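Local coordinates for p22 protein (Trypanosoma brucei, PDB 3JV1) that probably acts as an accessory factor for RNA editing specific to cytochrome oxidase subunit II, and belongs to the Mam33 family, at residues 36-41 / 159-164. Residues are numbered along the deposited sequence; the frame is centred on the assembly and turned at random.
Sequences IDRKPG and DQFSLW
The ring of Phe161 is met by Ile36 over one face and by Arg38 at its edge, so that a single aromatic side chain receives two neighbours from the same extended segment. The arrangement illustrates how an arginine near a helix can divide its roles, its methylenes packing on one ring while its charged end lies against a second and pairs with an acid. Ile36 approaches from the opposite direction to the phenylalanine, and its CD1 methyl stands 3.9 Å from the ring centroid, 22° off the normal, a CH-pi contact. CG1 of this isoleucine lies anti to the backbone N (chi1 -174°), which carries CD1 toward the helix. The other face of the ring is taken by Trp164, one helical turn on, whose CE3 lies 4.0 Å above the plane. Arg38 uses its aliphatic part here: CG abuts the rim of Phe161 in the ring plane, 3.7 Å from CE2. A bend at chi2 (-90°) then turns the chain past the phenylalanine, and the guanidinium comes to lie with one face toward the indole, CZ3 of Trp164 standing 3.9 Å above its plane and CA of Pro40 over the other face. The two planes are inclined rather than stacked. A salt bridge joins NH2 to Asp169, further along the same helix. The contact thus packs strand 35-37, at one edge of the antiparallel sheet within this chain, and the loop after it against helix 152-181; Ile36 also touches Met47 of adjacent strand 46-51.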
ATOM      1  N   ILE A  36       5.243 -13.793 -23.506  1.00 38.60           N
ATOM      2  CA  ILE A  36       5.736 -13.277 -22.243  1.00 39.71           C
ATOM      3  C   ILE A  36       6.330 -11.887 -22.369  1.00 41.45           C
ATOM      4  O   ILE A  36       7.084 -11.587 -23.290  1.00 39.86           O
ATOM      5  CB  ILE A  36       6.753 -14.231 -21.593  1.00 38.33           C
ATOM      6  CG1 ILE A  36       7.115 -13.712 -20.202  1.00 40.13           C
ATOM      7  CG2 ILE A  36       7.984 -14.363 -22.459  1.00 39.92           C
ATOM      8  CD1 ILE A  36       7.558 -14.797 -19.244  1.00 39.48           C
ATOM      9  N   ASP A  37       5.952 -11.037 -21.427  1.00 43.21           N
ATOM     10  CA  ASP A  37       6.398  -9.662 -21.390  1.00 46.49           C
ATOM     11  C   ASP A  37       7.328  -9.522 -20.194  1.00 48.07           C
ATOM     12  O   ASP A  37       6.887  -9.234 -19.081  1.00 48.28           O
ATOM     13  CB  ASP A  37       5.167  -8.756 -21.270  1.00 49.87           C
ATOM     14  CG  ASP A  37       5.515  -7.313 -21.002  1.00 53.42           C
ATOM     15  OD1 ASP A  37       6.387  -6.762 -21.705  1.00 53.02           O
ATOM     16  OD2 ASP A  37       4.894  -6.725 -20.087  1.00 56.49           O
ATOM     17  N   ARG A  38       8.617  -9.760 -20.437  1.00 47.82           N
ATOM     18  CA  ARG A  38       9.644  -9.673 -19.401  1.00 49.33           C
ATOM     19  C   ARG A  38      10.879  -8.947 -19.920  1.00 48.88           C
ATOM     20  O   ARG A  38      11.409  -9.270 -20.984  1.00 48.97           O
ATOM     21  CB  ARG A  38      10.035 -11.078 -18.918  1.00 49.05           C
ATOM     22  CG  ARG A  38      11.105 -11.118 -17.816  1.00 51.65           C
ATOM     23  CD  ARG A  38      12.512 -11.195 -18.389  1.00 51.85           C
ATOM     24  NE  ARG A  38      13.535 -11.122 -17.349  1.00 53.15           N
ATOM     25  CZ  ARG A  38      14.847 -11.162 -17.583  1.00 54.71           C
ATOM     26  NH1 ARG A  38      15.303 -11.279 -18.825  1.00 52.84           N
ATOM     27  NH2 ARG A  38      15.705 -11.080 -16.572  1.00 53.29           N
ATOM     28  N   LYS A  39      11.322  -7.950 -19.165  1.00 50.17           N
ATOM     29  CA  LYS A  39      12.505  -7.176 -19.524  1.00 50.55           C
ATOM     30  C   LYS A  39      13.510  -7.239 -18.385  1.00 48.48           C
ATOM     31  O   LYS A  39      13.129  -7.298 -17.220  1.00 49.84           O
ATOM     32  CB  LYS A  39      12.138  -5.712 -19.790  1.00 52.58           C
ATOM     33  CG  LYS A  39      11.361  -5.482 -21.076  1.00 55.19           C
ATOM     34  CD  LYS A  39       9.923  -5.077 -20.805  1.00 58.25           C
ATOM     35  CE  LYS A  39       9.856  -3.744 -20.081  1.00 59.92           C
ATOM     36  NZ  LYS A  39       8.455  -3.248 -19.980  1.00 62.22           N
ATOM     37  N   PRO A  40      14.810  -7.240 -18.710  1.00 47.89           N
ATOM     38  CA  PRO A  40      15.853  -7.292 -17.682  1.00 44.90           C
ATOM     39  C   PRO A  40      15.602  -6.203 -16.640  1.00 43.33           C
ATOM     40  O   PRO A  40      15.288  -5.067 -16.996  1.00 41.07           O
ATOM     41  CB  PRO A  40      17.128  -7.028 -18.477  1.00 46.20           C
ATOM     42  CG  PRO A  40      16.814  -7.625 -19.821  1.00 47.94           C
ATOM     43  CD  PRO A  40      15.399  -7.165 -20.061  1.00 47.15           C
ATOM     44  N   GLY A  41      15.720  -6.548 -15.360  1.00 41.64           N
ATOM     45  CA  GLY A  41      15.509  -5.559 -14.315  1.00 39.17           C
ATOM     46  C   GLY A  41      14.070  -5.404 -13.854  1.00 40.26           C
ATOM     47  O   GLY A  41      13.803  -4.705 -12.878  1.00 37.80           O
ATOM     48  N   ASP A 159       7.661 -20.467 -11.437  1.00 37.54           N
ATOM     49  CA  ASP A 159       8.724 -20.555 -10.432  1.00 39.60           C
ATOM     50  C   ASP A 159      10.063 -20.650 -11.138  1.00 38.31           C
ATOM     51  O   ASP A 159      11.001 -19.916 -10.824  1.00 39.28           O
ATOM     52  CB  ASP A 159       8.561 -21.790  -9.539  1.00 40.81           C
ATOM     53  CG  ASP A 159       7.466 -21.632  -8.505  1.00 44.98           C
ATOM     54  OD1 ASP A 159       7.353 -20.535  -7.917  1.00 46.62           O
ATOM     55  OD2 ASP A 159       6.730 -22.616  -8.264  1.00 47.81           O
ATOM     56  N   GLN A 160      10.148 -21.575 -12.086  1.00 37.91           N
ATOM     57  CA  GLN A 160      11.372 -21.768 -12.852  1.00 38.28           C
ATOM     58  C   GLN A 160      11.807 -20.497 -13.578  1.00 37.09           C
ATOM     59  O   GLN A 160      12.978 -20.114 -13.518  1.00 34.76           O
ATOM     60  CB  GLN A 160      11.191 -22.905 -13.859  1.00 42.00           C
ATOM     61  CG  GLN A 160      11.485 -24.286 -13.298  1.00 48.49           C
ATOM     62  CD  GLN A 160      11.155 -25.401 -14.282  1.00 51.31           C
ATOM     63  OE1 GLN A 160      11.472 -25.317 -15.470  1.00 53.74           O
ATOM     64  NE2 GLN A 160      10.524 -26.460 -13.785  1.00 54.65           N
ATOM     65  N   PHE A 161      10.875 -19.836 -14.262  1.00 33.56           N
ATOM     66  CA  PHE A 161      11.234 -18.616 -14.973  1.00 35.07           C
ATOM     67  C   PHE A 161      11.668 -17.510 -14.006  1.00 34.90           C
ATOM     68  O   PHE A 161      12.608 -16.775 -14.278  1.00 35.40           O
ATOM     69  CB  PHE A 161      10.069 -18.108 -15.829  1.00 31.85           C
ATOM     70  CG  PHE A 161      10.492 -17.116 -16.869  1.00 32.39           C
ATOM     71  CD1 PHE A 161      11.088 -17.546 -18.050  1.00 34.69           C
ATOM     72  CD2 PHE A 161      10.363 -15.752 -16.644  1.00 33.01           C
ATOM     73  CE1 PHE A 161      11.550 -16.633 -18.992  1.00 33.95           C
ATOM     74  CE2 PHE A 161      10.824 -14.827 -17.577  1.00 32.75           C
ATOM     75  CZ  PHE A 161      11.420 -15.269 -18.754  1.00 35.03           C
ATOM     76  N   SER A 162      10.974 -17.394 -12.880  1.00 37.34           N
ATOM     77  CA  SER A 162      11.301 -16.378 -11.885  1.00 38.10           C
ATOM     78  C   SER A 162      12.704 -16.562 -11.324  1.00 38.38           C
ATOM     79  O   SER A 162      13.416 -15.589 -11.116  1.00 36.46           O
ATOM     80  CB  SER A 162      10.285 -16.401 -10.738  1.00 36.80           C
ATOM     81  OG  SER A 162       9.036 -15.864 -11.145  1.00 37.53           O
ATOM     82  N   LEU A 163      13.092 -17.807 -11.071  1.00 39.66           N
ATOM     83  CA  LEU A 163      14.420 -18.084 -10.540  1.00 41.09           C
ATOM     84  C   LEU A 163      15.483 -17.704 -11.551  1.00 40.21           C
ATOM     85  O   LEU A 163      16.492 -17.081 -11.214  1.00 41.09           O
ATOM     86  CB  LEU A 163      14.572 -19.564 -10.199  1.00 43.71           C
ATOM     87  CG  LEU A 163      13.878 -20.070  -8.940  1.00 48.01           C
ATOM     88  CD1 LEU A 163      14.116 -21.562  -8.827  1.00 49.05           C
ATOM     89  CD2 LEU A 163      14.407 -19.340  -7.708  1.00 47.61           C
ATOM     90  N   TRP A 164      15.250 -18.080 -12.799  1.00 38.44           N
ATOM     91  CA  TRP A 164      16.194 -17.773 -13.854  1.00 37.35           C
ATOM     92  C   TRP A 164      16.341 -16.270 -14.073  1.00 37.45           C
ATOM     93  O   TRP A 164      17.455 -15.770 -14.214  1.00 36.03           O
ATOM     94  CB  TRP A 164      15.762 -18.451 -15.149  1.00 38.35           C
ATOM     95  CG  TRP A 164      16.560 -18.022 -16.321  1.00 38.62           C
ATOM     96  CD1 TRP A 164      17.758 -18.524 -16.729  1.00 37.62           C
ATOM     97  CD2 TRP A 164      16.242 -16.956 -17.215  1.00 38.73           C
ATOM     98  NE1 TRP A 164      18.211 -17.832 -17.824  1.00 38.73           N
ATOM     99  CE2 TRP A 164      17.299 -16.863 -18.144  1.00 39.86           C
ATOM    100  CE3 TRP A 164      15.165 -16.065 -17.319  1.00 39.55           C
ATOM    101  CZ2 TRP A 164      17.312 -15.913 -19.172  1.00 40.85           C
ATOM    102  CZ3 TRP A 164      15.177 -15.121 -18.338  1.00 41.35           C
ATOM    103  CH2 TRP A 164      16.245 -15.053 -19.252  1.00 41.06           C
TER